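Local coordinates for protein GntR family transcriptional regulator (Streptococcus agalactiae, PDB 7B5U) that binds the second messenger c-di-AMP through its dimeric RCK_C domain and probably acts as a DNA-binding transcriptional regulator of the GntR family, at residues L17-N25 with P47-Q55. Numbering follows the deposited sequence. Where two conformers were deposited one is given.
Sequences LGKSIGELN and PGPFSVIEQ. With 2BA ((2R,3R,3aS,5R,7aR,9R,10R,10aS,12R,14aR)-2,9-bis(6-amino-9H-purin-9-yl)octahydro-2H,7H-difuro[3,2-d:3',2'-j][1,3,7,9,2,8 ]tetraoxadiphosphacyclododecine-3,5,10,12-tetrol 5,12-dioxide), chain C.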
ATOM      1  N   LEU A  17       1.919   4.798 -18.127  1.00  8.27           N
ATOM      2  CA  LEU A  17       2.207   3.398 -18.392  1.00  7.84           C
ATOM      3  C   LEU A  17       3.667   3.216 -18.776  1.00  7.18           C
ATOM      4  O   LEU A  17       4.308   4.108 -19.335  1.00  9.43           O
ATOM      5  CB  LEU A  17       1.279   2.851 -19.472  1.00  7.68           C
ATOM      6  CG  LEU A  17      -0.202   2.864 -19.104  1.00  9.97           C
ATOM      7  CD1 LEU A  17      -1.038   2.463 -20.316  1.00 11.42           C
ATOM      8  CD2 LEU A  17      -0.451   1.946 -17.914  1.00 11.47           C
ATOM      9  N   GLY A  18       4.196   2.041 -18.465  1.00  7.27           N
ATOM     10  CA  GLY A  18       5.600   1.787 -18.699  1.00  9.58           C
ATOM     11  C   GLY A  18       6.520   2.417 -17.679  1.00 10.92           C
ATOM     12  O   GLY A  18       7.738   2.451 -17.895  1.00 15.87           O
ATOM     13  N   LYS A  19       5.978   2.936 -16.588  1.00  7.41           N
ATOM     14  CA  LYS A  19       6.745   3.507 -15.497  1.00  8.42           C
ATOM     15  C   LYS A  19       6.596   2.657 -14.243  1.00  7.40           C
ATOM     16  O   LYS A  19       5.623   1.914 -14.075  1.00  8.05           O
ATOM     17  CB  LYS A  19       6.279   4.937 -15.218  1.00 10.54           C
ATOM     18  CG  LYS A  19       6.474   5.886 -16.396  1.00 13.19           C
ATOM     19  CD  LYS A  19       6.883   7.264 -15.909  1.00 17.01           C
ATOM     20  CE  LYS A  19       7.018   8.260 -17.048  1.00 18.96           C
ATOM     21  NZ  LYS A  19       5.721   8.915 -17.367  1.00 21.91           N
ATOM     22  N   SER A  20       7.578   2.783 -13.359  1.00  6.88           N
ATOM     23  CA  SER A  20       7.520   2.101 -12.082  1.00  7.37           C
ATOM     24  C   SER A  20       6.664   2.888 -11.093  1.00  6.65           C
ATOM     25  O   SER A  20       6.476   4.101 -11.209  1.00  6.79           O
ATOM     26  CB  SER A  20       8.926   1.932 -11.507  1.00  7.59           C
ATOM     27  OG  SER A  20       9.440   3.177 -11.078  1.00  7.91           O
ATOM     28  N   ILE A  21       6.191   2.176 -10.069  1.00  6.52           N
ATOM     29  CA  ILE A  21       5.383   2.805  -9.024  1.00  6.31           C
ATOM     30  C   ILE A  21       6.152   3.932  -8.348  1.00  5.55           C
ATOM     31  O   ILE A  21       5.585   4.984  -8.021  1.00  6.30           O
ATOM     32  CB  ILE A  21       4.907   1.741  -8.016  1.00  7.28           C
ATOM     33  CG1 ILE A  21       3.917   0.782  -8.682  1.00  7.40           C
ATOM     34  CG2 ILE A  21       4.319   2.381  -6.775  1.00  6.99           C
ATOM     35  CD1 ILE A  21       3.484  -0.372  -7.776  1.00  7.75           C
ATOM     36  N   GLY A  22       7.451   3.731  -8.129  1.00  6.06           N
ATOM     37  CA  GLY A  22       8.268   4.763  -7.516  1.00  6.54           C
ATOM     38  C   GLY A  22       8.481   5.975  -8.406  1.00  7.00           C
ATOM     39  O   GLY A  22       8.483   7.111  -7.925  1.00  8.11           O
ATOM     40  N   GLU A  23       8.701   5.754  -9.706  1.00  6.71           N
ATOM     41  CA  GLU A  23       8.806   6.871 -10.641  1.00  7.51           C
ATOM     42  C   GLU A  23       7.520   7.676 -10.661  1.00  7.93           C
ATOM     43  O   GLU A  23       7.552   8.914 -10.728  1.00  9.24           O
ATOM     44  CB  GLU A  23       9.092   6.352 -12.055  1.00 10.09           C
ATOM     45  CG  GLU A  23      10.504   5.876 -12.255  1.00 12.71           C
ATOM     46  CD  GLU A  23      10.679   4.999 -13.488  1.00 14.37           C
ATOM     47  OE1 GLU A  23       9.707   4.764 -14.247  1.00 13.43           O
ATOM     48  OE2 GLU A  23      11.819   4.540 -13.701  1.00 18.06           O
ATOM     49  N   LEU A  24       6.377   6.989 -10.636  1.00  7.06           N
ATOM     50  CA  LEU A  24       5.088   7.666 -10.630  1.00  7.08           C
ATOM     51  C   LEU A  24       4.844   8.374  -9.313  1.00  6.72           C
ATOM     52  O   LEU A  24       4.115   9.375  -9.283  1.00  8.69           O
ATOM     53  CB  LEU A  24       3.970   6.661 -10.883  1.00  7.82           C
ATOM     54  CG  LEU A  24       3.988   6.026 -12.271  1.00  7.82           C
ATOM     55  CD1 LEU A  24       2.945   4.933 -12.349  1.00 10.35           C
ATOM     56  CD2 LEU A  24       3.744   7.075 -13.339  1.00  9.12           C
ATOM     57  N   ASN A  25       5.429   7.865  -8.223  1.00  5.64           N
ATOM     58  CA  ASN A  25       5.196   8.410  -6.889  1.00  5.54           C
ATOM     59  C   ASN A  25       3.711   8.313  -6.517  1.00  5.22           C
ATOM     60  O   ASN A  25       3.111   9.270  -6.018  1.00  5.90           O
ATOM     61  CB  ASN A  25       5.731   9.845  -6.797  1.00  5.67           C
ATOM     62  CG  ASN A  25       6.205  10.225  -5.408  1.00  6.22           C
ATOM     63  OD1 ASN A  25       6.561   9.372  -4.572  1.00  6.92           O
ATOM     64  ND2 ASN A  25       6.236  11.518  -5.151  1.00  7.11           N
ATOM     65  N   PRO A  47       3.981  -4.664  -4.027  1.00  6.96           N
ATOM     66  CA  PRO A  47       4.845  -4.600  -5.223  1.00  7.45           C
ATOM     67  C   PRO A  47       6.110  -3.769  -5.076  1.00  7.33           C
ATOM     68  O   PRO A  47       7.070  -4.013  -5.821  1.00  8.67           O
ATOM     69  CB  PRO A  47       3.914  -4.022  -6.297  1.00  9.39           C
ATOM     70  CG  PRO A  47       2.900  -3.230  -5.509  1.00 11.18           C
ATOM     71  CD  PRO A  47       2.663  -4.043  -4.267  1.00  7.64           C
ATOM     72  N   GLY A  48       6.138  -2.774  -4.199  1.00  7.98           N
ATOM     73  CA  GLY A  48       7.292  -1.914  -4.078  1.00  7.57           C
ATOM     74  C   GLY A  48       7.450  -0.932  -5.227  1.00  6.40           C
ATOM     75  O   GLY A  48       6.689  -0.921  -6.200  1.00  7.62           O
ATOM     76  N   PRO A  49       8.476  -0.082  -5.118  1.00  6.42           N
ATOM     77  CA  PRO A  49       8.632   1.040  -6.054  1.00  6.06           C
ATOM     78  C   PRO A  49       9.162   0.650  -7.418  1.00  6.25           C
ATOM     79  O   PRO A  49       9.073   1.465  -8.348  1.00  7.42           O
ATOM     80  CB  PRO A  49       9.646   1.937  -5.332  1.00  6.47           C
ATOM     81  CG  PRO A  49      10.497   0.953  -4.556  1.00  6.56           C
ATOM     82  CD  PRO A  49       9.509  -0.078  -4.073  1.00  6.39           C
ATOM     83  N   PHE A  50       9.731  -0.542  -7.565  1.00  6.38           N
ATOM     84  CA  PHE A  50      10.350  -0.940  -8.819  1.00  6.40           C
ATOM     85  C   PHE A  50       9.410  -1.722  -9.726  1.00  7.54           C
ATOM     86  O   PHE A  50       9.757  -1.968 -10.887  1.00  8.64           O
ATOM     87  CB  PHE A  50      11.636  -1.713  -8.536  1.00  9.09           C
ATOM     88  CG  PHE A  50      12.550  -0.998  -7.588  1.00  9.28           C
ATOM     89  CD1 PHE A  50      12.990   0.292  -7.868  1.00 12.60           C
ATOM     90  CD2 PHE A  50      12.948  -1.593  -6.407  1.00  8.87           C
ATOM     91  CE1 PHE A  50      13.828   0.967  -6.988  1.00 13.94           C
ATOM     92  CE2 PHE A  50      13.788  -0.928  -5.522  1.00  9.70           C
ATOM     93  CZ  PHE A  50      14.226   0.351  -5.809  1.00 11.96           C
ATOM     94  N   SER A  51       8.238  -2.112  -9.232  1.00  7.78           N
ATOM     95  CA  SER A  51       7.246  -2.762 -10.076  1.00  8.04           C
ATOM     96  C   SER A  51       6.716  -1.773 -11.102  1.00  7.06           C
ATOM     97  O   SER A  51       6.483  -0.600 -10.793  1.00  8.24           O
ATOM     98  CB  SER A  51       6.109  -3.295  -9.208  1.00  9.03           C
ATOM     99  OG  SER A  51       6.507  -4.448  -8.485  1.00 12.33           O
ATOM    100  N   VAL A  52       6.544  -2.245 -12.335  1.00  8.27           N
ATOM    101  CA  VAL A  52       6.130  -1.405 -13.456  1.00  8.86           C
ATOM    102  C   VAL A  52       4.658  -1.649 -13.758  1.00  8.92           C
ATOM    103  O   VAL A  52       4.155  -2.770 -13.620  1.00 13.44           O
ATOM    104  CB  VAL A  52       7.011  -1.684 -14.691  1.00  9.17           C
ATOM    105  CG1 VAL A  52       6.612  -0.814 -15.885  1.00 12.59           C
ATOM    106  CG2 VAL A  52       8.470  -1.450 -14.347  1.00 10.52           C
ATOM    107  N   ILE A  53       3.955  -0.592 -14.133  1.00  7.32           N
ATOM    108  CA  ILE A  53       2.559  -0.700 -14.525  0.57  7.14           C
ATOM    109  C   ILE A  53       2.483  -0.642 -16.045  1.00  7.57           C
ATOM    110  O   ILE A  53       2.909   0.336 -16.666  1.00  8.57           O
ATOM    111  CB  ILE A  53       1.703   0.382 -13.854  0.57  7.86           C
ATOM    112  CG1 ILE A  53       1.799   0.250 -12.333  0.57  9.01           C
ATOM    113  CG2 ILE A  53       0.254   0.268 -14.309  0.57 10.18           C
ATOM    114  CD1 ILE A  53       1.124   1.371 -11.577  0.57  8.18           C
ATOM    115  N   GLU A  54       1.941  -1.704 -16.649  1.00  6.92           N
ATOM    116  CA  GLU A  54       1.842  -1.830 -18.098  1.00  7.19           C
ATOM    117  C   GLU A  54       0.386  -1.839 -18.538  1.00  6.88           C
ATOM    118  O   GLU A  54      -0.516  -2.142 -17.756  1.00  6.56           O
ATOM    119  CB  GLU A  54       2.485  -3.135 -18.575  1.00 10.49           C
ATOM    120  CG  GLU A  54       3.798  -3.502 -17.905  1.00 17.75           C
ATOM    121  CD  GLU A  54       4.990  -2.823 -18.528  1.00 23.44           C
ATOM    122  OE1 GLU A  54       4.794  -1.813 -19.238  1.00 23.05           O
ATOM    123  OE2 GLU A  54       6.126  -3.305 -18.309  1.00 22.55           O
ATOM    124  N   GLN A  55       0.166  -1.531 -19.811  1.00  7.46           N
ATOM    125  CA  GLN A  55      -1.203  -1.420 -20.289  1.00  7.59           C
ATOM    126  C   GLN A  55      -1.921  -2.757 -20.166  1.00  7.10           C
ATOM    127  O   GLN A  55      -1.376  -3.812 -20.501  1.00  8.55           O
ATOM    128  CB  GLN A  55      -1.247  -0.931 -21.734  1.00  7.88           C
ATOM    129  CG  GLN A  55      -2.658  -0.530 -22.138  1.00  7.54           C
ATOM    130  CD  GLN A  55      -2.678   0.259 -23.428  1.00  7.27           C
ATOM    131  OE1 GLN A  55      -2.496  -0.294 -24.518  1.00  8.20           O
ATOM    132  NE2 GLN A  55      -2.899   1.562 -23.323  1.00  7.04           N
TER
HETATM  133  P   2BA C 301       6.223   7.774  -0.070  1.00  5.01           P
HETATM  134  O1P 2BA C 301       4.770   7.487   0.004  1.00  5.60           O
HETATM  135  O2P 2BA C 301       6.678   9.148   0.293  1.00  5.18           O
HETATM  136  O5' 2BA C 301       6.980   6.653   0.827  1.00  5.18           O
HETATM  137  C5' 2BA C 301       8.354   6.801   1.104  1.00  5.82           C
HETATM  138  C4' 2BA C 301       8.857   5.442   1.672  1.00  5.31           C
HETATM  139  O4' 2BA C 301       8.242   5.199   2.828  1.00  5.33           O
HETATM  140  C3' 2BA C 301       8.573   4.262   0.708  1.00  5.27           C
HETATM  141  O3' 2BA C 301       9.625   4.158  -0.181  1.00  5.68           O
HETATM  142  C2' 2BA C 301       8.408   3.111   1.732  1.00  5.88           C
HETATM  143  O2' 2BA C 301       9.729   2.502   2.059  1.00  6.23           O
HETATM  144  C1' 2BA C 301       7.822   3.681   2.803  1.00  5.54           C
HETATM  145  N9  2BA C 301       6.364   3.625   2.822  1.00  5.11           N
HETATM  146  C8  2BA C 301       5.541   4.675   2.567  1.00  5.58           C
HETATM  147  N7  2BA C 301       4.268   4.248   2.663  1.00  6.37           N
HETATM  148  C5  2BA C 301       4.334   2.926   2.962  1.00  4.83           C
HETATM  149  C6  2BA C 301       3.395   1.956   3.191  1.00  5.76           C
HETATM  150  N6  2BA C 301       1.983   2.172   3.135  1.00  5.87           N
HETATM  151  N1  2BA C 301       3.783   0.718   3.496  1.00  4.71           N
HETATM  152  C2  2BA C 301       5.101   0.392   3.558  1.00  5.79           C
HETATM  153  N3  2BA C 301       6.049   1.322   3.363  1.00  5.37           N
HETATM  154  C4  2BA C 301       5.618   2.563   3.060  1.00  4.20           C
HETATM  155  P1  2BA C 301       9.463   3.318  -1.591  1.00  5.10           P
HETATM  156 O1P1 2BA C 301       8.848   1.981  -1.360  1.00  5.57           O
HETATM  157 O2P1 2BA C 301      10.806   3.322  -2.238  1.00  6.09           O
HETATM  158 O5'1 2BA C 301       8.382   4.192  -2.447  1.00  5.12           O
HETATM  159 C5'1 2BA C 301       8.775   5.447  -2.967  1.00  5.74           C
HETATM  160 C4'1 2BA C 301       7.471   6.173  -3.434  1.00  5.16           C
HETATM  161 O4'1 2BA C 301       6.876   5.471  -4.393  1.00  5.32           O
HETATM  162 C3'1 2BA C 301       6.470   6.335  -2.265  1.00  4.47           C
HETATM  163 O3'1 2BA C 301       6.780   7.510  -1.601  1.00  4.97           O
HETATM  164 C2'1 2BA C 301       5.131   6.306  -3.047  1.00  5.46           C
HETATM  165 O2'1 2BA C 301       4.778   7.681  -3.527  1.00  5.80           O
HETATM  166 C1'1 2BA C 301       5.336   5.455  -4.074  1.00  5.41           C
HETATM  167  N91 2BA C 301       4.994   4.060  -3.819  1.00  4.80           N
HETATM  168  C81 2BA C 301       5.835   3.025  -3.560  1.00  5.77           C
HETATM  169  N71 2BA C 301       5.116   1.908  -3.348  1.00  5.75           N
HETATM  170  C51 2BA C 301       3.818   2.278  -3.452  1.00  4.26           C
HETATM  171  C61 2BA C 301       2.611   1.611  -3.328  1.00  5.47           C
HETATM  172  N61 2BA C 301       2.551   0.209  -3.050  1.00  6.31           N
HETATM  173  N11 2BA C 301       1.478   2.253  -3.513  1.00  5.09           N
HETATM  174  C21 2BA C 301       1.481   3.581  -3.776  1.00  5.22           C
HETATM  175  N31 2BA C 301       2.613   4.278  -3.914  1.00  5.07           N
HETATM  176  C41 2BA C 301       3.757   3.597  -3.726  1.00  4.42           C
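I21 CG2 lies over one face of a c-di-AMP adenine, 3.3 Å from C41. The F50 ring is covered on one face by P49 CG, 3.8 Å above its centre. This is one wall of the effector pocket of the RCK_C (TrkA-C) domain, where a short antiparallel strand pair runs into a helix turn. Branched I21 suits two tasks: with CG2 anti to the backbone N (CG1 at chi1 -67°), one branch meets the purine; on the other, CD1 packs on P47 CG, and CG1 crosses I53 at about a right angle, meeting its CD1. L24 CD1 joins this patch at I53 CD1.

P49 O accepts G22 N at 2.8 Å in the carbonyl plane, on a lone pair, and S51 O takes I21 N nearly head-on. A CB on G22 would point at P49 and clash with its CB, which G22 CA approaches to 3.8 Å. P49 also packs on W27 of the second subunit.

S20 and E23 form a capping box that starts the helix: S20 OG accepts E23 N, and E23 OE1 receives S20 N from above the carboxylate plane. N25, with the positive phi that asparagine tolerates well, follows the helix, and its OD1 accepts the ribose O2'1 hydroxyl at 2.7 Å. At the far end, glycine suits G18, whose positive phi would jam a CB against the preceding carbonyl O; G18 N donates to I53 O over 2.8 Å, and I53 N to K19 O over 3.0 Å.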